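Local atomic coordinates of uncharacterized protein (Eubacterium rectale, PDB entry 5COZ), a protein that is of unknown function but resembles YycH-like regulatory proteins, is probably exported as a lipoprotein, and holds a sodium ion in the crystal. Residues A[50-55]-A[222-227]; A[94-99]-A[107-112]; A[181-186]-A[214-219]. One frame throughout, in Å; residues are numbered along the deposited sequence.

Contact 1 of 3, residues A[50-55]-A[222-227]; sequences NIWDAT and GIPYSR
G222 O receives the backbone N-H of D53 at 2.9 Å between G222 O and D53 N, the donor lying in the carbonyl plane with an N-H...O angle of 145°. The bond ties a type II' beta turn, I51 to A54, to G222, just before the short strand 223-224, so that a loop leaving one sheet is fastened to a short strand of the antiparallel sheet. G222 suits the place on two counts: its phi is positive, and a beta carbon would run into D53 O. W52 carries most of the rest. Its CG lies anti to the carbonyl carbon, beside the backbone N (chi1 -51°), which starts the indole off toward P224. The proline meets the five-membered ring in a CH-pi contact, P224 CG standing 3.5 Å from the ring centroid and almost on its normal. On the opposite face N50 CB sits 3.3 Å above the W52 ring plane, towards the rim, so the indole is sandwiched between two aliphatic groups. At the far end W52 CZ2 comes 3.7 Å from R227 NH1. The two side chains reach tip to tip; the guanidinium turns a face to CZ2, while its NH1 lies at the indole edge, and the planes stand 70° apart. The charge of R227 is met by E300, E304 and E188, and W52 NE1 is hydrogen-bonded to S302 OG, which helps to fix the ring's rotation. An alanine in place of W52 would probably leave P224 without its aromatic platform, S302 without its indole partner and a gap beside the guanidinium. At the end of the turn, the small, apolar A54 packs its CB 4.0 Å from I223 CG1.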
loop_
_atom_site.group_PDB
_atom_site.type_symbol
_atom_site.label_atom_id
_atom_site.label_comp_id
_atom_site.label_asym_id
_atom_site.label_seq_id
_atom_site.Cartn_x
_atom_site.Cartn_y
_atom_site.Cartn_z
ATOM N N ASN A 50 -5.140 -10.665 6.329
ATOM C CA ASN A 50 -5.953 -9.760 5.501
ATOM C C ASN A 50 -6.543 -10.455 4.310
ATOM O O ASN A 50 -5.818 -10.845 3.365
ATOM C CB ASN A 50 -5.095 -8.599 5.011
ATOM C CG ASN A 50 -4.902 -7.521 6.035
ATOM O OD1 ASN A 50 -5.853 -7.150 6.735
ATOM N ND2 ASN A 50 -3.699 -6.928 6.069
ATOM N N ILE A 51 -7.882 -10.653 4.347
ATOM C CA ILE A 51 -8.600 -11.202 3.190
ATOM C C ILE A 51 -9.513 -10.107 2.613
ATOM O O ILE A 51 -10.261 -10.349 1.665
ATOM C CB ILE A 51 -9.313 -12.562 3.444
ATOM C CG1 ILE A 51 -10.291 -12.537 4.635
ATOM C CG2 ILE A 51 -8.234 -13.627 3.655
ATOM C CD1 ILE A 51 -11.681 -11.970 4.293
ATOM N N TRP A 52 -9.462 -8.902 3.216
ATOM C CA TRP A 52 -10.074 -7.692 2.653
ATOM C C TRP A 52 -11.568 -7.926 2.437
ATOM O O TRP A 52 -12.221 -8.418 3.360
ATOM C CB TRP A 52 -9.301 -7.282 1.372
ATOM C CG TRP A 52 -7.815 -7.198 1.618
ATOM C CD1 TRP A 52 -6.872 -8.139 1.302
ATOM C CD2 TRP A 52 -7.108 -6.113 2.244
ATOM N NE1 TRP A 52 -5.614 -7.701 1.687
ATOM C CE2 TRP A 52 -5.738 -6.468 2.283
ATOM C CE3 TRP A 52 -7.514 -4.912 2.853
ATOM C CZ2 TRP A 52 -4.765 -5.637 2.856
ATOM C CZ3 TRP A 52 -6.548 -4.075 3.401
ATOM C CH2 TRP A 52 -5.199 -4.456 3.434
ATOM N N ASP A 53 -12.107 -7.602 1.249
ATOM C CA ASP A 53 -13.534 -7.757 1.026
ATOM C C ASP A 53 -13.852 -8.978 0.155
ATOM O O ASP A 53 -14.940 -9.057 -0.430
ATOM C CB ASP A 53 -14.092 -6.464 0.396
ATOM C CG ASP A 53 -13.888 -5.238 1.273
ATOM O OD1 ASP A 53 -13.825 -5.391 2.506
ATOM O OD2 ASP A 53 -13.785 -4.133 0.729
ATOM N N ALA A 54 -12.947 -9.987 0.141
ATOM C CA ALA A 54 -13.206 -11.206 -0.617
ATOM C C ALA A 54 -14.422 -11.937 -0.050
ATOM O O ALA A 54 -14.551 -12.029 1.172
ATOM C CB ALA A 54 -11.988 -12.116 -0.539
ATOM N N THR A 55 -15.327 -12.404 -0.925
ATOM C CA THR A 55 -16.557 -13.021 -0.438
ATOM C C THR A 55 -16.462 -14.535 -0.368
ATOM O O THR A 55 -17.344 -15.175 0.212
ATOM C CB THR A 55 -17.755 -12.623 -1.305
ATOM O OG1 THR A 55 -17.504 -13.026 -2.645
ATOM C CG2 THR A 55 -18.050 -11.125 -1.259
ATOM N N GLY A 222 -13.243 -7.083 -4.471
ATOM C CA GLY A 222 -12.934 -7.010 -3.045
ATOM C C GLY A 222 -11.496 -7.269 -2.648
ATOM O O GLY A 222 -11.202 -7.254 -1.458
ATOM N N ILE A 223 -10.608 -7.474 -3.626
ATOM C CA ILE A 223 -9.217 -7.843 -3.374
ATOM C C ILE A 223 -8.332 -6.718 -3.884
ATOM O O ILE A 223 -8.476 -6.297 -5.044
ATOM C CB ILE A 223 -8.917 -9.209 -4.044
ATOM C CG1 ILE A 223 -9.793 -10.291 -3.392
ATOM C CG2 ILE A 223 -7.415 -9.535 -3.917
ATOM C CD1 ILE A 223 -9.753 -11.652 -4.133
ATOM N N PRO A 224 -7.416 -6.223 -3.038
ATOM C CA PRO A 224 -6.581 -5.101 -3.473
ATOM C C PRO A 224 -5.495 -5.510 -4.449
ATOM O O PRO A 224 -4.940 -6.619 -4.337
ATOM C CB PRO A 224 -5.957 -4.591 -2.164
ATOM C CG PRO A 224 -5.814 -5.836 -1.317
ATOM C CD PRO A 224 -7.092 -6.650 -1.662
ATOM N N TYR A 225 -5.123 -4.589 -5.344
ATOM C CA TYR A 225 -3.922 -4.837 -6.129
ATOM C C TYR A 225 -2.737 -4.905 -5.171
ATOM O O TYR A 225 -2.753 -4.322 -4.069
ATOM C CB TYR A 225 -3.671 -3.755 -7.204
ATOM C CG TYR A 225 -4.886 -3.379 -7.986
ATOM C CD1 TYR A 225 -5.492 -4.285 -8.847
ATOM C CD2 TYR A 225 -5.404 -2.088 -7.918
ATOM C CE1 TYR A 225 -6.655 -3.943 -9.557
ATOM C CE2 TYR A 225 -6.547 -1.734 -8.618
ATOM C CZ TYR A 225 -7.186 -2.681 -9.405
ATOM O OH TYR A 225 -8.273 -2.291 -10.130
ATOM N N SER A 226 -1.722 -5.618 -5.595
ATOM C CA SER A 226 -0.570 -5.953 -4.787
ATOM C C SER A 226 0.070 -4.761 -4.062
ATOM O O SER A 226 0.312 -3.698 -4.667
ATOM C CB SER A 226 0.457 -6.636 -5.682
ATOM O OG SER A 226 1.713 -6.773 -5.044
ATOM N N ARG A 227 0.355 -4.981 -2.773
ATOM C CA ARG A 227 1.054 -4.045 -1.893
ATOM C C ARG A 227 2.530 -4.426 -1.766
ATOM O O ARG A 227 3.229 -3.893 -0.918
ATOM C CB ARG A 227 0.381 -4.006 -0.526
ATOM C CG ARG A 227 -1.007 -3.358 -0.613
ATOM C CD ARG A 227 -1.925 -3.868 0.477
ATOM N NE ARG A 227 -1.509 -3.542 1.841
ATOM C CZ ARG A 227 -1.233 -4.447 2.788
ATOM N NH1 ARG A 227 -1.131 -5.732 2.479
ATOM N NH2 ARG A 227 -1.023 -4.064 4.044
#

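Contact 2 of 3, residues A[94-99]-A[107-112]; sequences CVQSHR and YLWDNN
The phenol ring of Y107 has H98 over one face and Q96 at its rim. H98 CD2 stands 3.4 Å above the Y107 ring plane, displaced from the centre toward CE1 and CZ, and the two side chains run side by side in the same direction. Their planes are inclined by 33°, and H98 NE2 is held by E105. In the plane of the phenol, Q96 NE2 approaches Y107 CD1 at 3.6 Å; this amide also makes a weak hydrogen bond to Y77 OH. The glutamine serves two rings: with CG anti to the backbone N (chi1 -177°), Q96 CG is set 3.5 Å from W109 NE1, and the bend at chi2 (-87°) turns the chain on, its amide ending at Y107. Behind these residues, helix 73-87 covers the large aromatics: Y107 packs on K73 and C76, while W109 packs on M80 and meets Y77 edge-to-face. The framework is an antiparallel beta hairpin of strands 95-101 and 104-111. V95 with D110 and S97 with L108 are hydrogen-bonded pairs, each exchanging two N-H...O bonds; Q96 with W109 and H98 with Y107 are the non-hydrogen-bonded pairs. The opposite face of the hairpin carries V95, S97, L108 and D110. There a water accepts from S97 OG at 2.7 Å and donates to D110 OD2 and to V95 O, lacing both strands together; a short hydroxyl and a carboxylate suit this bridge. S97 OG also lies 3.4 Å from L108 CB. Farther along, the leucine's CD1 meets R99 NH1 at 3.6 Å, at the edge of a guanidinium whose NE is salt-bridged to E101.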
loop_
_atom_site.group_PDB
_atom_site.type_symbol
_atom_site.label_atom_id
_atom_site.label_comp_id
_atom_site.label_asym_id
_atom_site.label_seq_id
_atom_site.Cartn_x
_atom_site.Cartn_y
_atom_site.Cartn_z
ATOM N N CYS A 94 -3.699 29.678 -10.245
ATOM C CA CYS A 94 -2.796 28.601 -10.657
ATOM C C CYS A 94 -2.224 28.804 -12.022
ATOM O O CYS A 94 -2.909 29.378 -12.883
ATOM C CB CYS A 94 -3.524 27.272 -10.603
ATOM S SG CYS A 94 -3.574 26.575 -8.958
ATOM N N VAL A 95 -1.011 28.283 -12.253
ATOM C CA VAL A 95 -0.340 28.267 -13.535
ATOM C C VAL A 95 -0.272 26.827 -14.007
ATOM O O VAL A 95 0.240 25.945 -13.297
ATOM C CB VAL A 95 1.072 28.919 -13.474
ATOM C CG1 VAL A 95 1.767 28.863 -14.836
ATOM C CG2 VAL A 95 0.986 30.368 -12.990
ATOM N N GLN A 96 -0.777 26.577 -15.208
ATOM C CA GLN A 96 -0.734 25.269 -15.810
ATOM C C GLN A 96 0.563 25.131 -16.621
ATOM O O GLN A 96 1.007 26.083 -17.280
ATOM C CB GLN A 96 -1.985 25.058 -16.708
ATOM C CG GLN A 96 -2.123 23.676 -17.382
ATOM C CD GLN A 96 -1.431 23.505 -18.743
ATOM O OE1 GLN A 96 -0.563 24.292 -19.155
ATOM N NE2 GLN A 96 -1.833 22.483 -19.491
ATOM N N SER A 97 1.141 23.940 -16.607
ATOM C CA SER A 97 2.250 23.581 -17.490
ATOM C C SER A 97 2.077 22.155 -17.954
ATOM O O SER A 97 1.308 21.378 -17.372
ATOM C CB SER A 97 3.626 23.844 -16.881
ATOM O OG SER A 97 3.765 23.255 -15.609
ATOM N N HIS A 98 2.715 21.825 -19.074
ATOM C CA HIS A 98 2.593 20.523 -19.694
ATOM C C HIS A 98 3.893 20.130 -20.409
ATOM O O HIS A 98 4.533 20.980 -21.044
ATOM C CB HIS A 98 1.425 20.559 -20.701
ATOM C CG HIS A 98 1.391 19.403 -21.641
ATOM N ND1 HIS A 98 1.803 19.534 -22.961
ATOM C CD2 HIS A 98 1.064 18.110 -21.411
ATOM C CE1 HIS A 98 1.671 18.331 -23.492
ATOM N NE2 HIS A 98 1.252 17.439 -22.595
ATOM N N ARG A 99 4.256 18.837 -20.319
ATOM C CA ARG A 99 5.405 18.230 -21.006
ATOM C C ARG A 99 5.011 16.894 -21.573
ATOM O O ARG A 99 4.130 16.229 -21.020
ATOM C CB ARG A 99 6.597 17.961 -20.039
ATOM C CG ARG A 99 6.974 19.065 -19.104
ATOM C CD ARG A 99 8.334 18.787 -18.497
ATOM N NE ARG A 99 8.396 17.602 -17.642
ATOM C CZ ARG A 99 8.079 17.590 -16.357
ATOM N NH1 ARG A 99 7.545 18.669 -15.787
ATOM N NH2 ARG A 99 8.258 16.492 -15.635
ATOM N N TYR A 107 1.007 16.809 -16.809
ATOM C CA TYR A 107 0.334 18.083 -16.579
ATOM C C TYR A 107 0.566 18.544 -15.179
ATOM O O TYR A 107 0.428 17.752 -14.240
ATOM C CB TYR A 107 -1.167 17.975 -16.815
ATOM C CG TYR A 107 -1.539 17.791 -18.254
ATOM C CD1 TYR A 107 -1.779 18.887 -19.078
ATOM C CD2 TYR A 107 -1.657 16.517 -18.806
ATOM C CE1 TYR A 107 -2.160 18.721 -20.401
ATOM C CE2 TYR A 107 -2.037 16.337 -20.136
ATOM C CZ TYR A 107 -2.277 17.445 -20.931
ATOM O OH TYR A 107 -2.655 17.286 -22.245
ATOM N N LEU A 108 0.871 19.825 -15.028
ATOM C CA LEU A 108 1.106 20.429 -13.726
ATOM C C LEU A 108 0.266 21.653 -13.530
ATOM O O LEU A 108 0.088 22.444 -14.464
ATOM C CB LEU A 108 2.591 20.840 -13.559
ATOM C CG LEU A 108 3.648 19.768 -13.910
ATOM C CD1 LEU A 108 5.043 20.311 -13.699
ATOM C CD2 LEU A 108 3.509 18.537 -13.050
ATOM N N TRP A 109 -0.184 21.871 -12.291
ATOM C CA TRP A 109 -0.881 23.096 -11.882
ATOM C C TRP A 109 -0.224 23.564 -10.609
ATOM O O TRP A 109 -0.170 22.808 -9.638
ATOM C CB TRP A 109 -2.388 22.882 -11.663
ATOM C CG TRP A 109 -3.133 22.606 -12.919
ATOM C CD1 TRP A 109 -3.816 23.512 -13.683
ATOM C CD2 TRP A 109 -3.274 21.345 -13.565
ATOM N NE1 TRP A 109 -4.376 22.887 -14.768
ATOM C CE2 TRP A 109 -4.101 21.546 -14.697
ATOM C CE3 TRP A 109 -2.846 20.033 -13.258
ATOM C CZ2 TRP A 109 -4.484 20.494 -15.540
ATOM C CZ3 TRP A 109 -3.249 18.989 -14.081
ATOM C CH2 TRP A 109 -4.021 19.233 -15.231
ATOM N N ASP A 110 0.299 24.781 -10.610
ATOM C CA ASP A 110 1.007 25.273 -9.443
ATOM C C ASP A 110 0.486 26.611 -8.986
ATOM O O ASP A 110 0.254 27.507 -9.799
ATOM C CB ASP A 110 2.504 25.415 -9.811
ATOM C CG ASP A 110 3.190 24.080 -9.976
ATOM O OD1 ASP A 110 3.530 23.465 -8.950
ATOM O OD2 ASP A 110 3.329 23.621 -11.133
ATOM N N ASN A 111 0.310 26.752 -7.675
ATOM C CA ASN A 111 -0.006 28.046 -7.087
ATOM C C ASN A 111 1.311 28.501 -6.506
ATOM O O ASN A 111 1.766 27.972 -5.492
ATOM C CB ASN A 111 -1.141 27.957 -6.072
ATOM C CG ASN A 111 -1.513 29.301 -5.492
ATOM O OD1 ASN A 111 -0.746 30.259 -5.544
ATOM N ND2 ASN A 111 -2.679 29.379 -4.888
ATOM N N ASN A 112 1.983 29.420 -7.194
ATOM C CA ASN A 112 3.308 29.871 -6.781
ATOM C C ASN A 112 3.279 30.759 -5.509
ATOM O O ASN A 112 4.317 30.917 -4.871
ATOM C CB ASN A 112 4.004 30.575 -7.941
ATOM C CG ASN A 112 4.132 29.704 -9.178
ATOM O OD1 ASN A 112 3.540 29.991 -10.226
ATOM N ND2 ASN A 112 4.854 28.589 -9.073
HETATM O O HOH W 1 2.747 24.778 -13.603
#

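Contact 3 of 3, residues A[181-186]-A[214-219]; sequences INVCEK and FFMFPD
D219 has its CG between the backbone N and the carbonyl carbon (chi1 69°), a crowded position that tucks the carboxylate against the chain of V183 and C184, with D219 CG 3.6 Å from C184 N. V183 places CG1 anti to its carbonyl carbon (chi1 -64°), which lays that methyl 3.8 Å from P218 N. Two backbone bonds flank this pair. C184 N donates to F217 O at 3.0 Å, and D219 N donates to N182 O at 3.1 Å, with the donor well above the carbonyl plane. A proline is tolerated at P218, since neither bond uses its nitrogen, and its ring offers carbon to the loop: P218 CG meets I181 CG2 at 3.9 Å, the side chains lying alongside each other. The result is a single beta bridge, V183 with P218, by which the loop between helix 165-178 and strand 188-192 is pinned to the C-terminal part of strand 211-220 in the antiparallel sheet. The touching parts run 110° apart, consistent with pairing limited to one bridge, and waters add further links between the backbones. One water donates to both N182 O and D219 O, giving N182 O a second donor besides the D219 amide. Another accepts from F217 N and donates to C184 O and K186 O. K186 O is also in the plane of the F217 ring, at its edge, 3.5 Å from F217 CD2. The phenyl ring itself belongs to a larger cluster, meeting W52 and forming a cation-pi pair with R227. C184, small enough to fit between loop and strand, brings SG to 3.7 Å from D219 CB, and the extended K186 carries its ammonium away to N50 and E48.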
loop_
_atom_site.group_PDB
_atom_site.type_symbol
_atom_site.label_atom_id
_atom_site.label_comp_id
_atom_site.label_asym_id
_atom_site.label_seq_id
_atom_site.Cartn_x
_atom_site.Cartn_y
_atom_site.Cartn_z
ATOM N N ILE A 181 -12.656 5.861 -7.135
ATOM C CA ILE A 181 -11.690 4.796 -6.950
ATOM C C ILE A 181 -12.264 3.822 -5.943
ATOM O O ILE A 181 -12.394 4.165 -4.758
ATOM C CB ILE A 181 -10.295 5.331 -6.492
ATOM C CG1 ILE A 181 -9.738 6.406 -7.457
ATOM C CG2 ILE A 181 -9.295 4.142 -6.322
ATOM C CD1 ILE A 181 -8.475 7.114 -6.926
ATOM N N ASN A 182 -12.611 2.614 -6.397
ATOM C CA ASN A 182 -13.090 1.570 -5.489
ATOM C C ASN A 182 -11.925 1.109 -4.636
ATOM O O ASN A 182 -10.845 0.825 -5.179
ATOM C CB ASN A 182 -13.666 0.387 -6.262
ATOM C CG ASN A 182 -15.097 0.579 -6.707
ATOM O OD1 ASN A 182 -15.739 1.615 -6.454
ATOM N ND2 ASN A 182 -15.633 -0.426 -7.378
ATOM N N VAL A 183 -12.128 1.061 -3.322
ATOM C CA VAL A 183 -11.077 0.657 -2.403
ATOM C C VAL A 183 -11.635 -0.366 -1.413
ATOM O O VAL A 183 -12.855 -0.400 -1.183
ATOM C CB VAL A 183 -10.446 1.869 -1.640
ATOM C CG1 VAL A 183 -9.736 2.837 -2.600
ATOM C CG2 VAL A 183 -11.481 2.607 -0.780
ATOM N N CYS A 184 -10.746 -1.139 -0.783
ATOM C CA CYS A 184 -11.204 -2.039 0.291
ATOM C C CYS A 184 -11.816 -1.249 1.440
ATOM O O CYS A 184 -11.407 -0.110 1.718
ATOM C CB CYS A 184 -10.058 -2.893 0.820
ATOM S SG CYS A 184 -9.285 -3.926 -0.435
ATOM N N GLU A 185 -12.719 -1.894 2.194
ATOM C CA GLU A 185 -13.287 -1.269 3.372
ATOM C C GLU A 185 -12.205 -0.997 4.413
ATOM O O GLU A 185 -12.245 0.058 5.055
ATOM C CB GLU A 185 -14.392 -2.150 3.972
ATOM C CG GLU A 185 -15.577 -2.298 3.039
ATOM C CD GLU A 185 -16.815 -2.988 3.588
ATOM O OE1 GLU A 185 -16.931 -3.144 4.827
ATOM O OE2 GLU A 185 -17.692 -3.340 2.767
ATOM N N LYS A 186 -11.221 -1.903 4.562
ATOM C CA LYS A 186 -10.135 -1.704 5.506
ATOM C C LYS A 186 -9.091 -0.742 4.937
ATOM O O LYS A 186 -8.606 -0.904 3.820
ATOM C CB LYS A 186 -9.466 -3.036 5.884
ATOM C CG LYS A 186 -8.258 -2.852 6.822
ATOM C CD LYS A 186 -7.632 -4.160 7.226
ATOM C CE LYS A 186 -6.389 -3.908 8.065
ATOM N NZ LYS A 186 -5.935 -5.188 8.733
ATOM N N PHE A 214 -3.959 8.332 5.690
ATOM C CA PHE A 214 -4.609 7.067 5.399
ATOM C C PHE A 214 -4.003 6.418 4.205
ATOM O O PHE A 214 -3.708 7.091 3.216
ATOM C CB PHE A 214 -6.098 7.273 5.081
ATOM C CG PHE A 214 -6.875 7.617 6.317
ATOM C CD1 PHE A 214 -7.022 8.943 6.725
ATOM C CD2 PHE A 214 -7.526 6.628 7.036
ATOM C CE1 PHE A 214 -7.760 9.257 7.877
ATOM C CE2 PHE A 214 -8.240 6.937 8.202
ATOM C CZ PHE A 214 -8.356 8.251 8.606
ATOM N N PHE A 215 -3.863 5.092 4.277
ATOM C CA PHE A 215 -3.585 4.261 3.124
ATOM C C PHE A 215 -4.848 3.531 2.809
ATOM O O PHE A 215 -5.337 2.778 3.636
ATOM C CB PHE A 215 -2.454 3.222 3.333
ATOM C CG PHE A 215 -1.025 3.682 3.303
ATOM C CD1 PHE A 215 -0.700 5.040 3.374
ATOM C CD2 PHE A 215 0.007 2.761 3.193
ATOM C CE1 PHE A 215 0.651 5.453 3.404
ATOM C CE2 PHE A 215 1.346 3.176 3.177
ATOM C CZ PHE A 215 1.657 4.511 3.275
HETATM N N MSE A 216 -5.373 3.774 1.612
HETATM C CA MSE A 216 -6.523 3.021 1.106
HETATM C C MSE A 216 -6.036 2.164 -0.028
HETATM O O MSE A 216 -5.004 2.447 -0.625
HETATM C CB MSE A 216 -7.651 3.932 0.678
HETATM C CG MSE A 216 -7.885 4.984 1.729
HETATM SE SE MSE A 216 -9.221 6.215 1.217
HETATM C CE MSE A 216 -10.478 5.382 1.913
ATOM N N PHE A 217 -6.742 1.056 -0.287
ATOM C CA PHE A 217 -6.241 0.093 -1.232
ATOM C C PHE A 217 -7.186 -0.157 -2.399
ATOM O O PHE A 217 -8.164 -0.878 -2.267
ATOM C CB PHE A 217 -5.945 -1.222 -0.474
ATOM C CG PHE A 217 -5.037 -0.993 0.717
ATOM C CD1 PHE A 217 -3.698 -0.663 0.537
ATOM C CD2 PHE A 217 -5.553 -0.980 2.012
ATOM C CE1 PHE A 217 -2.880 -0.370 1.629
ATOM C CE2 PHE A 217 -4.733 -0.695 3.113
ATOM C CZ PHE A 217 -3.394 -0.413 2.918
ATOM N N PRO A 218 -6.882 0.451 -3.560
ATOM C CA PRO A 218 -7.698 0.218 -4.777
ATOM C C PRO A 218 -7.862 -1.278 -5.017
ATOM O O PRO A 218 -6.893 -2.047 -4.905
ATOM C CB PRO A 218 -6.872 0.872 -5.877
ATOM C CG PRO A 218 -6.213 2.041 -5.140
ATOM C CD PRO A 218 -5.792 1.420 -3.821
ATOM N N ASP A 219 -9.106 -1.700 -5.307
ATOM C CA ASP A 219 -9.352 -3.114 -5.424
ATOM C C ASP A 219 -10.303 -3.455 -6.555
ATOM O O ASP A 219 -10.855 -2.571 -7.218
ATOM C CB ASP A 219 -9.941 -3.617 -4.079
ATOM C CG ASP A 219 -11.340 -3.176 -3.681
ATOM O OD1 ASP A 219 -11.812 -2.125 -4.185
ATOM O OD2 ASP A 219 -11.950 -3.857 -2.822
HETATM O O HOH W 2 -10.268 0.091 -7.857
HETATM O O HOH W 3 -12.991 -1.939 -8.754
HETATM O O HOH W 4 -8.789 0.630 1.591
#

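In the fold
Contacts 1 and 3 are neighbours, their centres 9 Å apart, and they touch, D53 taking the amide of E185. Strands 211-220 and 223-224 follow each other in the chain and pair in the antiparallel sheet, while the loop 50-55 continues from a strand of the mixed sheet; together the two contacts help join these sheets near the centre of the molecule. Contact 2 lies in a hairpin of the same antiparallel sheet, its centre about 36 Å from that of contact 1, across the chain's centre, and about 28 Å from that of contact 3. Along the chain, contact 2 closes before contact 3 opens, and both fall between the two segments of contact 1.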